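PDB 6USS: sulfatase from Bacteroides fragilis CAG:558, which probably hydrolyses aryl sulfate esters at a calcium-binding active site, as a gut bacterial member of the sulfatase family. Local coordinates for residues G447-I452 / L462-Q467; D375-I380 / R421-N426; P67-L72 / K297-L302; E233-E238 / M257-I262; Y111-Q116 / V171-E176. The protein carries 1 engineered substitution. All coordinates share one frame; numbering follows the deposited sequence.

Contact 1: residues G447-I452 / L462-Q467; sequences GDWKLI and LFNIPQ
Leu462 and Trp449 bury the most surface here, lying on the same side of two antiparallel strands. The leucine meets the outer indole at an angle, Leu462 CG lying 3.5 Å from Trp449 CE3. Asn464 covers one face of the same ring: its ND2 sits 3.4 Å above the indole plane, offset toward the rim, and its CB makes a CH-pi contact with the six-membered ring of Trp449. The amide stands steeply on the indole, their planes 74° apart. At the strand end Asp448 O accepts Ile465 N (3.0 Å), while Asp448 OD1 rests 3.6 Å from Pro466 CG. Lys450 and Phe463 exchange N-H...O bonds in both directions. The extended lysine passes Ile465 CD1 on the other side and ends at Ala351 O, Glu353 and Glu471. Helix 480-496 packs on Trp449 and Leu462. This is the closing beta hairpin of the small four-stranded antiparallel sheet in the C-terminal part of the sulfatase fold.

Contact 2: residues D375-I380 / R421-N426; sequences DKYLII and RSLYWN
Ile379 packs against Leu423, its CG2 3.9 Å from Leu423 CD2, where the end of the large mixed sheet of the sulfatase fold meets the edge strand of the small C-terminal antiparallel sheet. The two segments are not paired as strands; side chains fill the junction. The Ile379 and Leu423 side chains run antiparallel past one another, and Ile379 CD1 continues to the indole of Trp425, 4.1 Å from CE2. Tyr377 flanks the leucine, with CD1 3.7 Å from Leu423 CD1. Its CG sits between the backbone N and the carbonyl carbon (chi1 55°), and the hydroxyl donates to Arg421 O near the ring plane; the modelled length of this bond is implausibly short and therefore doubtful. Gly447 N, beside the C-terminal hairpin, is probably bonded to the same hydroxyl. Arg421, extended from CG to NE, crosses Ile379 at about a right angle, NH2 lying 3.5 Å from Ile379 CG2. Leu423 CD2 covers the centre of one guanidinium face.

Farther out, Asp382 positions both segments: OD1 forms a salt bridge with Arg421 NH2, and OD2 accepts the backbone N of Ile379. Trp425 NE1 is bonded to Ala84 O, just past strand 77-83 of the large sheet. A water completes the join in the guanidinium plane, donating to Tyr377 O at 2.7 Å and accepting from Arg421 NH1 at 3.1 Å.

Contact 3: residues P67-L72 / K297-L302; sequences PNMERL and KSLGDL
Asn68 lays its carboxamide against the backbone of Gly300, with OD1 and CG each 3.3 Å from Gly300 CA. The CA atoms of these two residues are only 5.2 Å apart, an approach made possible by the lack of a side chain on Gly300. Asn68 ND2 is bonded to Asp296 OD2, and the other oxygen of that carboxylate takes Met69 N, tying the first turn of helix 67-74 to its partner. Leu299 CD2 presses on the same turn, 3.6 Å from Met69 N, and Met69 CG meets this methyl at 3.8 Å, the two side chains roughly perpendicular. Helices 67-74 and 283-308, whose local axes diverge by 47°, belong to the helical layer on the central sheet of the alkaline phosphatase-like fold: Leu299 also touches Phe39, and Met69 touches Phe319. Arg71 brings its guanidinium edge beside Gly300 CA and forms a salt bridge with Asp304 farther along helix 283-308. Leu72 CD2 reaches Leu299 CD1 at 4.2 Å, and the side chain also packs on Val317 and Phe319.

Contact 4: residues E233-E238 / M257-I262; sequences EALTLE and MAHYAI
Met257 reaches Leu235 through three torsions: CG is anti to the backbone N (chi1 -173°), SD turns off at chi2 75°, and CE is carried out again by an extended chi3 of -170°. The methyl therefore ends against the helix backbone, 3.7 Å from Leu235 O and 4.0 Å from Leu235 CB. In Leu235 itself CG is anti to the carbonyl carbon. Its CD1 lies against the two residues just after the strand: it meets the edge of the Tyr260 ring at CD2 (3.9 Å), the side chains nearly perpendicular, and is 4.3 Å from His259 ND1. Thr236 flanks the methionine methyl as well, its OG1 4.2 Å from Met257 CE.

Polar atoms at this buried face have their partners just beyond. Ser298 OG is hydrogen-bonded to His259 NE2 and probably to Thr236 OG1, so one serine bridges the imidazole and the helix; Thr236 OG1 also bonds Ser232 O. Tyr260 OH is tied to Ala188 O. The segments belong to consecutive elements, helix 231-247 and strand 253-258, which runs parallel to strand 35-41. Just past the strand's C-terminal end, the His259 side chain lies about 6 Å from that of the calcium ligand Asp42, so the arrangement is the helix-on-sheet packing of an alpha/beta fold beside the sulfatase metal site.

Contact 5: residues Y111-Q116 / V171-E176; sequences YPKGQQ and VNTPGE
Val171 N donates to Tyr111 O (2.9 Å, N-H...O 154°), joining two loops just ahead of a type II beta turn, Pro112 to Gln115. Neither segment is part of a sheet; both are connections of the sulfatase fold. Tyr111 turns one ring face to Val171, whose CB lies 3.7 Å above the plane, offset toward the rim, in a CH-pi contact. Val171 CG2 is displaced toward the hydroxyl, 3.6 Å from Tyr111 OH, and CG1 sits by CE2. Trp215 stacks with the same tyrosine ring.

Lys113, in the turn, sends its extended chain across the other loop: CB passes 3.3 Å from Val171 O and CG 3.9 Å from Thr173 CG2. Its ammonium then donates to Asn172 O at 2.7 Å, nearly along the C=O axis, and makes a long, weak ion pair with Glu248 of the second subunit. Asn172 has a left-handed backbone conformation (phi 60°), which belongs to the bend between Val171 and the short 3-10 turn at 174-176. Thr173 OG1 is bonded back to Ala170 O.

Loop 171-176 also meets the second subunit, where Glu176 OE2 bonds Tyr249 OH and His245 NE2 of that subunit. The other carboxylate oxygen, Glu176 OE1, accepts Asn172 N at 3.0 Å from well above the carboxylate plane, 58° out of it.

Contacts 1 and 2 meet at the small C-terminal sheet: Gly447 N probably bonds Tyr377 OH, so the hairpin pairing of one runs into the sheet-to-sheet packing of the other. Contact 4 adjoins contact 3 at helix 283-308, where Lys297 forms a salt bridge with Glu233; contact 4 is nested in the loop closed by contact 3. Contacts 1, 2 and 4 are buried, whereas 3 and 5 are partly exposed. Contact 1 combines backbone pairing with side-chain packing; contact 4 relies on apolar side chains, and contact 3 adds a carboxamide laid on a glycine. Contact 5, in loops, combines one aromatic face with a lysine bond and alone reaches the second subunit.

Contact 1: residues G447-I452 / L462-Q467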
# COMPACT_ATOMS: atom_id res chain seq x y z
N GLY A 447 26.99 -30.19 5.87
CA GLY A 447 28.10 -30.43 6.78
C GLY A 447 29.32 -29.63 6.34
O GLY A 447 29.24 -28.44 6.03
N ASP A 448 30.46 -30.29 6.31
CA ASP A 448 31.71 -29.65 5.95
C ASP A 448 31.90 -29.56 4.46
O ASP A 448 32.91 -29.00 4.01
CB ASP A 448 32.89 -30.42 6.55
CG ASP A 448 32.87 -30.46 8.06
OD1 ASP A 448 32.12 -29.64 8.67
OD2 ASP A 448 33.60 -31.30 8.63
N TRP A 449 30.99 -30.11 3.68
CA TRP A 449 31.24 -30.41 2.28
C TRP A 449 30.36 -29.56 1.39
O TRP A 449 29.17 -29.38 1.65
CB TRP A 449 31.03 -31.89 1.99
CG TRP A 449 32.09 -32.75 2.63
CD1 TRP A 449 31.94 -33.54 3.73
CD2 TRP A 449 33.45 -32.89 2.22
NE1 TRP A 449 33.13 -34.16 4.02
CE2 TRP A 449 34.07 -33.78 3.11
CE3 TRP A 449 34.21 -32.35 1.17
CZ2 TRP A 449 35.42 -34.15 2.99
CZ3 TRP A 449 35.55 -32.72 1.06
CH2 TRP A 449 36.14 -33.61 1.96
N LYS A 450 30.97 -29.03 0.33
CA LYS A 450 30.29 -28.19 -0.64
C LYS A 450 30.58 -28.74 -2.02
O LYS A 450 31.76 -28.96 -2.36
CB LYS A 450 30.77 -26.74 -0.52
CG LYS A 450 30.12 -25.76 -1.47
CD LYS A 450 30.67 -24.37 -1.22
CE LYS A 450 29.95 -23.33 -2.06
NZ LYS A 450 30.55 -21.97 -1.93
N LEU A 451 29.53 -29.01 -2.79
CA LEU A 451 29.68 -29.53 -4.14
C LEU A 451 29.12 -28.52 -5.13
O LEU A 451 27.95 -28.14 -5.04
CB LEU A 451 28.98 -30.88 -4.30
CG LEU A 451 28.88 -31.30 -5.79
CD1 LEU A 451 30.26 -31.65 -6.33
CD2 LEU A 451 27.89 -32.44 -6.01
N ILE A 452 29.95 -28.10 -6.08
CA ILE A 452 29.56 -27.21 -7.17
C ILE A 452 29.61 -28.01 -8.46
O ILE A 452 30.62 -28.66 -8.77
CB ILE A 452 30.46 -25.97 -7.25
CG1 ILE A 452 30.46 -25.21 -5.92
CG2 ILE A 452 30.00 -25.06 -8.38
CD1 ILE A 452 31.57 -24.18 -5.82
N LEU A 462 34.62 -30.22 -5.25
CA LEU A 462 34.23 -30.58 -3.90
C LEU A 462 35.20 -29.90 -2.94
O LEU A 462 36.42 -30.08 -3.07
CB LEU A 462 34.25 -32.10 -3.71
CG LEU A 462 33.92 -32.61 -2.30
CD1 LEU A 462 32.48 -32.36 -2.01
CD2 LEU A 462 34.22 -34.08 -2.17
N PHE A 463 34.68 -29.11 -2.01
CA PHE A 463 35.53 -28.41 -1.06
C PHE A 463 35.10 -28.72 0.36
O PHE A 463 33.90 -28.83 0.65
CB PHE A 463 35.50 -26.89 -1.27
CG PHE A 463 35.95 -26.44 -2.65
CD1 PHE A 463 37.30 -26.36 -2.96
CD2 PHE A 463 35.02 -26.08 -3.62
CE1 PHE A 463 37.71 -25.95 -4.23
CE2 PHE A 463 35.42 -25.66 -4.88
CZ PHE A 463 36.76 -25.60 -5.19
N ASN A 464 36.08 -28.86 1.23
CA ASN A 464 35.87 -28.90 2.67
C ASN A 464 35.96 -27.46 3.16
O ASN A 464 37.06 -26.95 3.39
CB ASN A 464 36.90 -29.78 3.36
CG ASN A 464 36.46 -30.19 4.74
OD1 ASN A 464 36.36 -29.36 5.65
ND2 ASN A 464 36.19 -31.47 4.91
N ILE A 465 34.80 -26.82 3.33
CA ILE A 465 34.79 -25.39 3.65
C ILE A 465 35.51 -25.08 4.96
O ILE A 465 36.36 -24.18 4.97
CB ILE A 465 33.35 -24.85 3.61
CG1 ILE A 465 32.76 -25.00 2.18
CG2 ILE A 465 33.28 -23.41 4.10
CD1 ILE A 465 33.46 -24.19 1.11
N PRO A 466 35.26 -25.78 6.07
CA PRO A 466 35.98 -25.42 7.31
C PRO A 466 37.48 -25.65 7.23
O PRO A 466 38.24 -25.01 7.97
CB PRO A 466 35.33 -26.32 8.37
CG PRO A 466 34.00 -26.70 7.79
CD PRO A 466 34.25 -26.83 6.32
N GLN A 467 37.95 -26.53 6.34
CA GLN A 467 39.38 -26.72 6.13
C GLN A 467 39.95 -25.87 5.01
O GLN A 467 41.17 -25.72 4.94
CB GLN A 467 39.68 -28.18 5.80
CG GLN A 467 39.67 -29.11 6.99
CD GLN A 467 39.75 -30.56 6.55
OE1 GLN A 467 40.43 -30.88 5.56
NE2 GLN A 467 39.05 -31.44 7.27

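Contact 2: residues D375-I380 / R421-N426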
# COMPACT_ATOMS: atom_id res chain seq x y z
N ASP A 375 28.39 -20.15 14.61
CA ASP A 375 29.06 -20.84 13.51
C ASP A 375 28.10 -21.60 12.61
O ASP A 375 28.46 -21.94 11.47
CB ASP A 375 30.07 -21.83 14.12
CG ASP A 375 31.27 -22.08 13.24
OD1 ASP A 375 31.43 -21.41 12.18
OD2 ASP A 375 32.08 -22.96 13.64
N LYS A 376 26.89 -21.91 13.10
CA LYS A 376 25.97 -22.76 12.35
C LYS A 376 25.47 -22.05 11.10
O LYS A 376 25.19 -20.85 11.12
CB LYS A 376 24.79 -23.18 13.23
CG LYS A 376 25.21 -23.78 14.58
CD LYS A 376 26.23 -24.88 14.36
CE LYS A 376 26.49 -25.70 15.61
NZ LYS A 376 27.06 -27.01 15.17
N TYR A 377 25.34 -22.79 10.01
CA TYR A 377 25.00 -22.11 8.77
C TYR A 377 23.50 -21.95 8.60
O TYR A 377 22.70 -22.75 9.12
CB TYR A 377 25.61 -22.82 7.55
CG TYR A 377 25.33 -24.30 7.32
CD1 TYR A 377 24.04 -24.78 7.15
CD2 TYR A 377 26.39 -25.20 7.18
CE1 TYR A 377 23.80 -26.14 6.89
CE2 TYR A 377 26.16 -26.56 6.93
CZ TYR A 377 24.87 -27.02 6.78
OH TYR A 377 24.64 -28.36 6.53
N LEU A 378 23.12 -20.89 7.90
CA LEU A 378 21.73 -20.62 7.55
C LEU A 378 21.72 -19.95 6.18
O LEU A 378 22.74 -19.46 5.70
CB LEU A 378 21.05 -19.75 8.61
CG LEU A 378 21.72 -18.40 8.88
CD1 LEU A 378 21.30 -17.30 7.88
CD2 LEU A 378 21.41 -17.96 10.30
N ILE A 379 20.53 -19.90 5.57
CA ILE A 379 20.38 -19.35 4.23
C ILE A 379 19.21 -18.37 4.19
O ILE A 379 18.26 -18.48 4.97
CB ILE A 379 20.21 -20.48 3.20
CG1 ILE A 379 20.18 -19.92 1.78
CG2 ILE A 379 18.98 -21.34 3.54
CD1 ILE A 379 21.00 -20.74 0.81
N ILE A 380 19.27 -17.43 3.24
CA ILE A 380 18.41 -16.25 3.21
C ILE A 380 16.92 -16.60 3.30
O ILE A 380 16.16 -15.92 4.00
CB ILE A 380 18.73 -15.40 1.95
CG1 ILE A 380 17.84 -14.16 1.86
CG2 ILE A 380 18.62 -16.23 0.68
CD1 ILE A 380 18.08 -13.16 2.93
N ARG A 421 21.39 -30.56 7.66
CA ARG A 421 20.66 -29.80 6.65
C ARG A 421 21.50 -29.55 5.40
O ARG A 421 22.64 -29.09 5.48
CB ARG A 421 20.19 -28.47 7.23
CG ARG A 421 19.54 -27.57 6.21
CD ARG A 421 18.92 -26.36 6.90
NE ARG A 421 18.05 -25.65 5.97
CZ ARG A 421 17.88 -24.34 5.98
NH1 ARG A 421 18.52 -23.60 6.88
NH2 ARG A 421 17.08 -23.77 5.09
N SER A 422 20.91 -29.83 4.24
CA SER A 422 21.49 -29.44 2.96
C SER A 422 21.09 -28.00 2.60
O SER A 422 19.93 -27.61 2.76
CB SER A 422 21.03 -30.39 1.85
OG SER A 422 21.75 -31.60 1.80
N LEU A 423 22.04 -27.22 2.11
CA LEU A 423 21.75 -25.92 1.51
C LEU A 423 21.89 -26.02 -0.01
O LEU A 423 22.78 -26.72 -0.51
CB LEU A 423 22.68 -24.83 2.05
CG LEU A 423 22.70 -24.57 3.54
CD1 LEU A 423 23.57 -23.35 3.79
CD2 LEU A 423 21.29 -24.37 4.10
N TYR A 424 21.05 -25.30 -0.75
CA TYR A 424 21.05 -25.41 -2.21
C TYR A 424 21.08 -24.06 -2.93
O TYR A 424 20.37 -23.12 -2.56
CB TYR A 424 19.84 -26.18 -2.69
CG TYR A 424 19.64 -27.52 -2.05
CD1 TYR A 424 18.76 -27.67 -0.98
CD2 TYR A 424 20.29 -28.65 -2.54
CE1 TYR A 424 18.55 -28.88 -0.41
CE2 TYR A 424 20.08 -29.88 -1.97
CZ TYR A 424 19.20 -29.99 -0.90
OH TYR A 424 18.98 -31.22 -0.31
N TRP A 425 21.88 -24.00 -3.99
CA TRP A 425 21.84 -22.90 -4.94
C TRP A 425 21.65 -23.44 -6.36
O TRP A 425 22.16 -24.52 -6.70
CB TRP A 425 23.11 -22.05 -4.92
CG TRP A 425 23.48 -21.45 -3.62
CD1 TRP A 425 23.41 -20.13 -3.28
CD2 TRP A 425 24.07 -22.13 -2.50
NE1 TRP A 425 23.90 -19.94 -2.02
CE2 TRP A 425 24.31 -21.15 -1.51
CE3 TRP A 425 24.41 -23.46 -2.23
CZ2 TRP A 425 24.86 -21.46 -0.26
CZ3 TRP A 425 24.96 -23.77 -1.00
CH2 TRP A 425 25.18 -22.78 -0.03
N ASN A 426 20.94 -22.68 -7.18
CA ASN A 426 20.82 -22.99 -8.60
C ASN A 426 20.94 -21.71 -9.41
O ASN A 426 20.14 -20.78 -9.21
CB ASN A 426 19.49 -23.68 -8.92
CG ASN A 426 19.51 -24.29 -10.31
OD1 ASN A 426 20.56 -24.68 -10.79
ND2 ASN A 426 18.36 -24.35 -10.95
O HOH W 1 20.17 -23.61 9.45

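Contact 3: residues P67-L72 / K297-L302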
# COMPACT_ATOMS: atom_id res chain seq x y z
N PRO A 67 32.16 1.36 12.55
CA PRO A 67 32.10 1.34 14.02
C PRO A 67 30.72 1.01 14.54
O PRO A 67 30.61 0.46 15.65
CB PRO A 67 32.52 2.76 14.42
CG PRO A 67 32.06 3.60 13.23
CD PRO A 67 32.33 2.73 12.02
N ASN A 68 29.66 1.34 13.79
CA ASN A 68 28.30 1.07 14.27
C ASN A 68 27.94 -0.41 14.14
O ASN A 68 27.19 -0.94 14.96
CB ASN A 68 27.30 1.95 13.53
CG ASN A 68 27.45 3.43 13.84
OD1 ASN A 68 27.20 3.88 14.96
ND2 ASN A 68 27.83 4.20 12.84
N MET A 69 28.45 -1.09 13.10
CA MET A 69 28.35 -2.55 13.03
C MET A 69 29.04 -3.21 14.23
O MET A 69 28.54 -4.19 14.78
CB MET A 69 28.97 -3.07 11.72
CG MET A 69 28.16 -2.78 10.46
SD MET A 69 28.92 -3.47 8.96
CE MET A 69 28.91 -5.24 9.28
N GLU A 70 30.22 -2.69 14.63
CA GLU A 70 30.90 -3.26 15.80
C GLU A 70 30.08 -3.05 17.06
O GLU A 70 29.93 -3.98 17.88
CB GLU A 70 32.28 -2.61 15.96
CG GLU A 70 33.25 -2.92 14.87
CD GLU A 70 34.55 -2.13 15.01
OE1 GLU A 70 34.93 -1.81 16.16
OE2 GLU A 70 35.20 -1.84 13.98
N ARG A 71 29.57 -1.83 17.25
CA ARG A 71 28.62 -1.52 18.31
C ARG A 71 27.45 -2.51 18.33
O ARG A 71 27.13 -3.10 19.38
CB ARG A 71 28.13 -0.08 18.12
CG ARG A 71 27.44 0.55 19.30
CD ARG A 71 27.38 2.08 19.17
NE ARG A 71 26.06 2.61 19.54
CZ ARG A 71 25.24 3.20 18.68
NH1 ARG A 71 25.61 3.34 17.42
NH2 ARG A 71 24.05 3.65 19.08
N LEU A 72 26.78 -2.70 17.18
CA LEU A 72 25.64 -3.62 17.11
C LEU A 72 26.05 -5.04 17.48
O LEU A 72 25.32 -5.75 18.20
CB LEU A 72 25.02 -3.57 15.71
CG LEU A 72 23.71 -4.34 15.46
CD1 LEU A 72 22.57 -3.75 16.26
CD2 LEU A 72 23.35 -4.37 13.98
N LYS A 297 27.11 4.71 8.70
CA LYS A 297 26.55 5.90 9.34
C LYS A 297 25.04 5.81 9.40
O LYS A 297 24.42 6.21 10.39
CB LYS A 297 26.97 7.16 8.59
CG LYS A 297 26.33 8.44 9.12
CD LYS A 297 26.61 9.62 8.18
CE LYS A 297 26.04 10.94 8.71
NZ LYS A 297 24.57 10.93 8.89
N SER A 298 24.43 5.28 8.34
CA SER A 298 22.99 5.05 8.34
C SER A 298 22.58 4.10 9.47
O SER A 298 21.61 4.36 10.20
CB SER A 298 22.56 4.53 6.97
OG SER A 298 21.19 4.14 6.95
N LEU A 299 23.32 2.99 9.63
CA LEU A 299 23.02 2.04 10.70
C LEU A 299 23.10 2.72 12.05
O LEU A 299 22.21 2.56 12.90
CB LEU A 299 23.97 0.85 10.65
CG LEU A 299 23.81 -0.20 11.76
CD1 LEU A 299 22.58 -1.08 11.54
CD2 LEU A 299 25.05 -1.04 11.88
N GLY A 300 24.17 3.49 12.28
CA GLY A 300 24.27 4.24 13.51
C GLY A 300 23.11 5.20 13.72
O GLY A 300 22.60 5.33 14.83
N ASP A 301 22.68 5.87 12.65
CA ASP A 301 21.63 6.89 12.78
C ASP A 301 20.30 6.27 13.20
O ASP A 301 19.58 6.84 14.03
CB ASP A 301 21.46 7.66 11.47
CG ASP A 301 22.65 8.56 11.15
OD1 ASP A 301 23.43 8.91 12.06
OD2 ASP A 301 22.80 8.94 9.97
N LEU A 302 19.95 5.11 12.63
CA LEU A 302 18.76 4.40 13.10
C LEU A 302 18.95 3.88 14.53
O LEU A 302 18.02 3.93 15.34
CB LEU A 302 18.43 3.25 12.14
CG LEU A 302 18.18 3.70 10.70
CD1 LEU A 302 18.06 2.50 9.74
CD2 LEU A 302 16.93 4.59 10.64

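Contact 4: residues E233-E238 / M257-I262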
# COMPACT_ATOMS: atom_id res chain seq x y z
N GLU A 233 22.32 8.92 2.72
CA GLU A 233 21.88 9.89 3.71
C GLU A 233 20.40 10.22 3.52
O GLU A 233 19.62 10.21 4.49
CB GLU A 233 22.73 11.16 3.63
CG GLU A 233 22.46 12.23 4.70
CD GLU A 233 22.61 11.71 6.14
OE1 GLU A 233 23.45 10.83 6.40
OE2 GLU A 233 21.87 12.20 7.03
N ALA A 234 20.00 10.48 2.27
CA ALA A 234 18.60 10.74 1.98
C ALA A 234 17.71 9.60 2.45
O ALA A 234 16.64 9.82 3.04
CB ALA A 234 18.40 10.97 0.48
N LEU A 235 18.13 8.36 2.19
CA LEU A 235 17.33 7.21 2.60
C LEU A 235 17.19 7.16 4.11
O LEU A 235 16.10 6.87 4.62
CB LEU A 235 17.96 5.92 2.07
CG LEU A 235 17.93 5.74 0.55
CD1 LEU A 235 18.54 4.40 0.13
CD2 LEU A 235 16.49 5.88 0.05
N THR A 236 18.27 7.45 4.84
CA THR A 236 18.21 7.44 6.30
C THR A 236 17.27 8.52 6.83
O THR A 236 16.49 8.27 7.76
CB THR A 236 19.61 7.61 6.88
OG1 THR A 236 20.50 6.69 6.23
CG2 THR A 236 19.60 7.33 8.36
N LEU A 237 17.32 9.73 6.27
CA LEU A 237 16.46 10.79 6.78
C LEU A 237 14.98 10.50 6.52
O LEU A 237 14.13 10.80 7.37
CB LEU A 237 16.85 12.14 6.19
CG LEU A 237 18.26 12.58 6.59
CD1 LEU A 237 18.78 13.59 5.57
CD2 LEU A 237 18.28 13.14 8.02
N GLU A 238 14.65 9.92 5.36
CA GLU A 238 13.25 9.56 5.12
C GLU A 238 12.83 8.36 5.95
O GLU A 238 11.68 8.28 6.38
CB GLU A 238 13.01 9.30 3.64
CG GLU A 238 13.27 10.52 2.77
CD GLU A 238 12.27 11.65 3.02
OE1 GLU A 238 11.04 11.44 2.83
OE2 GLU A 238 12.71 12.76 3.39
N MET A 257 14.96 -1.74 5.78
CA MET A 257 15.93 -0.72 5.37
C MET A 257 16.89 -1.37 4.39
O MET A 257 17.87 -2.00 4.78
CB MET A 257 16.65 -0.15 6.58
CG MET A 257 17.55 1.02 6.26
SD MET A 257 16.56 2.50 5.97
CE MET A 257 17.80 3.64 5.33
N ALA A 258 16.61 -1.23 3.09
CA ALA A 258 17.36 -1.92 2.04
C ALA A 258 18.14 -0.90 1.21
O ALA A 258 17.61 -0.33 0.26
CB ALA A 258 16.41 -2.74 1.16
N HIS A 259 19.41 -0.70 1.57
CA HIS A 259 20.24 0.33 0.94
C HIS A 259 20.50 0.03 -0.53
O HIS A 259 20.55 -1.13 -0.96
CB HIS A 259 21.58 0.46 1.67
CG HIS A 259 21.51 1.38 2.84
ND1 HIS A 259 21.53 2.75 2.69
CD2 HIS A 259 21.38 1.15 4.16
CE1 HIS A 259 21.42 3.32 3.88
NE2 HIS A 259 21.33 2.37 4.79
N TYR A 260 20.65 1.11 -1.31
CA TYR A 260 21.21 0.94 -2.64
C TYR A 260 22.72 0.77 -2.58
O TYR A 260 23.30 0.08 -3.44
CB TYR A 260 20.83 2.12 -3.54
CG TYR A 260 19.41 2.03 -4.02
CD1 TYR A 260 19.07 1.21 -5.08
CD2 TYR A 260 18.40 2.77 -3.41
CE1 TYR A 260 17.77 1.11 -5.52
CE2 TYR A 260 17.09 2.68 -3.84
CZ TYR A 260 16.78 1.85 -4.90
OH TYR A 260 15.48 1.75 -5.37
N ALA A 261 23.38 1.39 -1.60
CA ALA A 261 24.78 1.10 -1.31
C ALA A 261 24.93 -0.38 -0.98
O ALA A 261 24.08 -0.97 -0.30
CB ALA A 261 25.25 1.96 -0.14
N ILE A 262 26.03 -0.99 -1.42
CA ILE A 262 27.19 -0.33 -2.01
C ILE A 262 27.35 -0.69 -3.49
O ILE A 262 28.45 -0.98 -3.96
CB ILE A 262 28.44 -0.69 -1.21
CG1 ILE A 262 28.57 -2.22 -1.11
CG2 ILE A 262 28.38 -0.03 0.16
CD1 ILE A 262 29.77 -2.70 -0.28

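Contact 5: residues Y111-Q116 / V171-E176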
# COMPACT_ATOMS: atom_id res chain seq x y z
N TYR A 111 14.80 -6.82 -14.47
CA TYR A 111 14.19 -5.50 -14.65
C TYR A 111 13.27 -5.48 -15.88
O TYR A 111 12.07 -5.24 -15.73
CB TYR A 111 15.24 -4.38 -14.72
CG TYR A 111 14.59 -3.01 -14.74
CD1 TYR A 111 14.40 -2.28 -13.56
CD2 TYR A 111 14.14 -2.45 -15.94
CE1 TYR A 111 13.80 -1.03 -13.58
CE2 TYR A 111 13.52 -1.20 -15.96
CZ TYR A 111 13.35 -0.51 -14.79
OH TYR A 111 12.74 0.71 -14.83
N PRO A 112 13.77 -5.70 -17.10
CA PRO A 112 12.90 -5.53 -18.28
C PRO A 112 11.77 -6.56 -18.31
O PRO A 112 12.01 -7.76 -18.16
CB PRO A 112 13.86 -5.73 -19.46
CG PRO A 112 14.92 -6.63 -18.91
CD PRO A 112 15.12 -6.13 -17.50
N LYS A 113 10.55 -6.08 -18.55
CA LYS A 113 9.39 -6.98 -18.55
C LYS A 113 9.48 -7.99 -19.69
O LYS A 113 9.66 -7.61 -20.86
CB LYS A 113 8.10 -6.19 -18.65
CG LYS A 113 6.84 -7.06 -18.71
CD LYS A 113 5.56 -6.18 -18.60
CE LYS A 113 4.30 -7.02 -18.58
NZ LYS A 113 3.15 -6.24 -18.07
N GLY A 114 9.37 -9.27 -19.35
CA GLY A 114 9.38 -10.34 -20.31
C GLY A 114 10.71 -10.64 -20.99
O GLY A 114 10.72 -11.44 -21.93
N GLN A 115 11.82 -10.04 -20.56
CA GLN A 115 13.09 -10.26 -21.24
C GLN A 115 14.15 -10.77 -20.28
O GLN A 115 14.21 -10.33 -19.13
CB GLN A 115 13.61 -8.99 -21.92
CG GLN A 115 12.69 -8.39 -22.96
CD GLN A 115 13.10 -6.95 -23.29
OE1 GLN A 115 14.11 -6.72 -23.97
NE2 GLN A 115 12.32 -5.97 -22.78
N GLN A 116 14.98 -11.68 -20.77
CA GLN A 116 16.13 -12.19 -20.03
C GLN A 116 17.28 -11.19 -20.09
O GLN A 116 17.69 -10.76 -21.17
CB GLN A 116 16.57 -13.54 -20.62
CG GLN A 116 15.51 -14.63 -20.51
CD GLN A 116 15.87 -15.90 -21.27
OE1 GLN A 116 16.75 -15.91 -22.13
NE2 GLN A 116 15.19 -17.00 -20.93
N VAL A 171 9.85 -4.33 -14.16
CA VAL A 171 9.10 -3.11 -14.41
C VAL A 171 7.79 -3.45 -15.12
O VAL A 171 7.73 -4.36 -15.96
CB VAL A 171 9.95 -2.11 -15.22
CG1 VAL A 171 10.01 -2.49 -16.71
CG2 VAL A 171 9.44 -0.69 -15.02
N ASN A 172 6.71 -2.75 -14.74
CA ASN A 172 5.36 -2.97 -15.28
C ASN A 172 4.84 -4.40 -15.05
O ASN A 172 4.08 -4.92 -15.87
CB ASN A 172 5.28 -2.65 -16.77
CG ASN A 172 5.53 -1.19 -17.05
OD1 ASN A 172 5.02 -0.32 -16.34
ND2 ASN A 172 6.32 -0.91 -18.09
N THR A 173 5.24 -5.03 -13.94
CA THR A 173 4.56 -6.20 -13.40
C THR A 173 4.19 -5.93 -11.94
O THR A 173 4.79 -5.06 -11.30
CB THR A 173 5.42 -7.47 -13.52
OG1 THR A 173 6.58 -7.39 -12.68
CG2 THR A 173 5.85 -7.67 -14.98
N PRO A 174 3.17 -6.61 -11.39
CA PRO A 174 2.65 -6.22 -10.06
C PRO A 174 3.70 -6.11 -8.97
O PRO A 174 3.61 -5.21 -8.12
CB PRO A 174 1.62 -7.31 -9.75
CG PRO A 174 1.13 -7.75 -11.10
CD PRO A 174 2.34 -7.66 -12.02
N GLY A 175 4.70 -6.99 -8.95
CA GLY A 175 5.69 -6.98 -7.90
C GLY A 175 6.71 -5.85 -7.95
O GLY A 175 7.57 -5.79 -7.07
N GLU A 176 6.65 -4.98 -8.96
CA GLU A 176 7.50 -3.80 -8.93
C GLU A 176 7.16 -2.89 -7.76
O GLU A 176 7.99 -2.05 -7.38
CB GLU A 176 7.38 -3.01 -10.23
CG GLU A 176 6.04 -2.37 -10.40
CD GLU A 176 5.88 -1.68 -11.73
OE1 GLU A 176 6.88 -1.13 -12.22
OE2 GLU A 176 4.76 -1.68 -12.28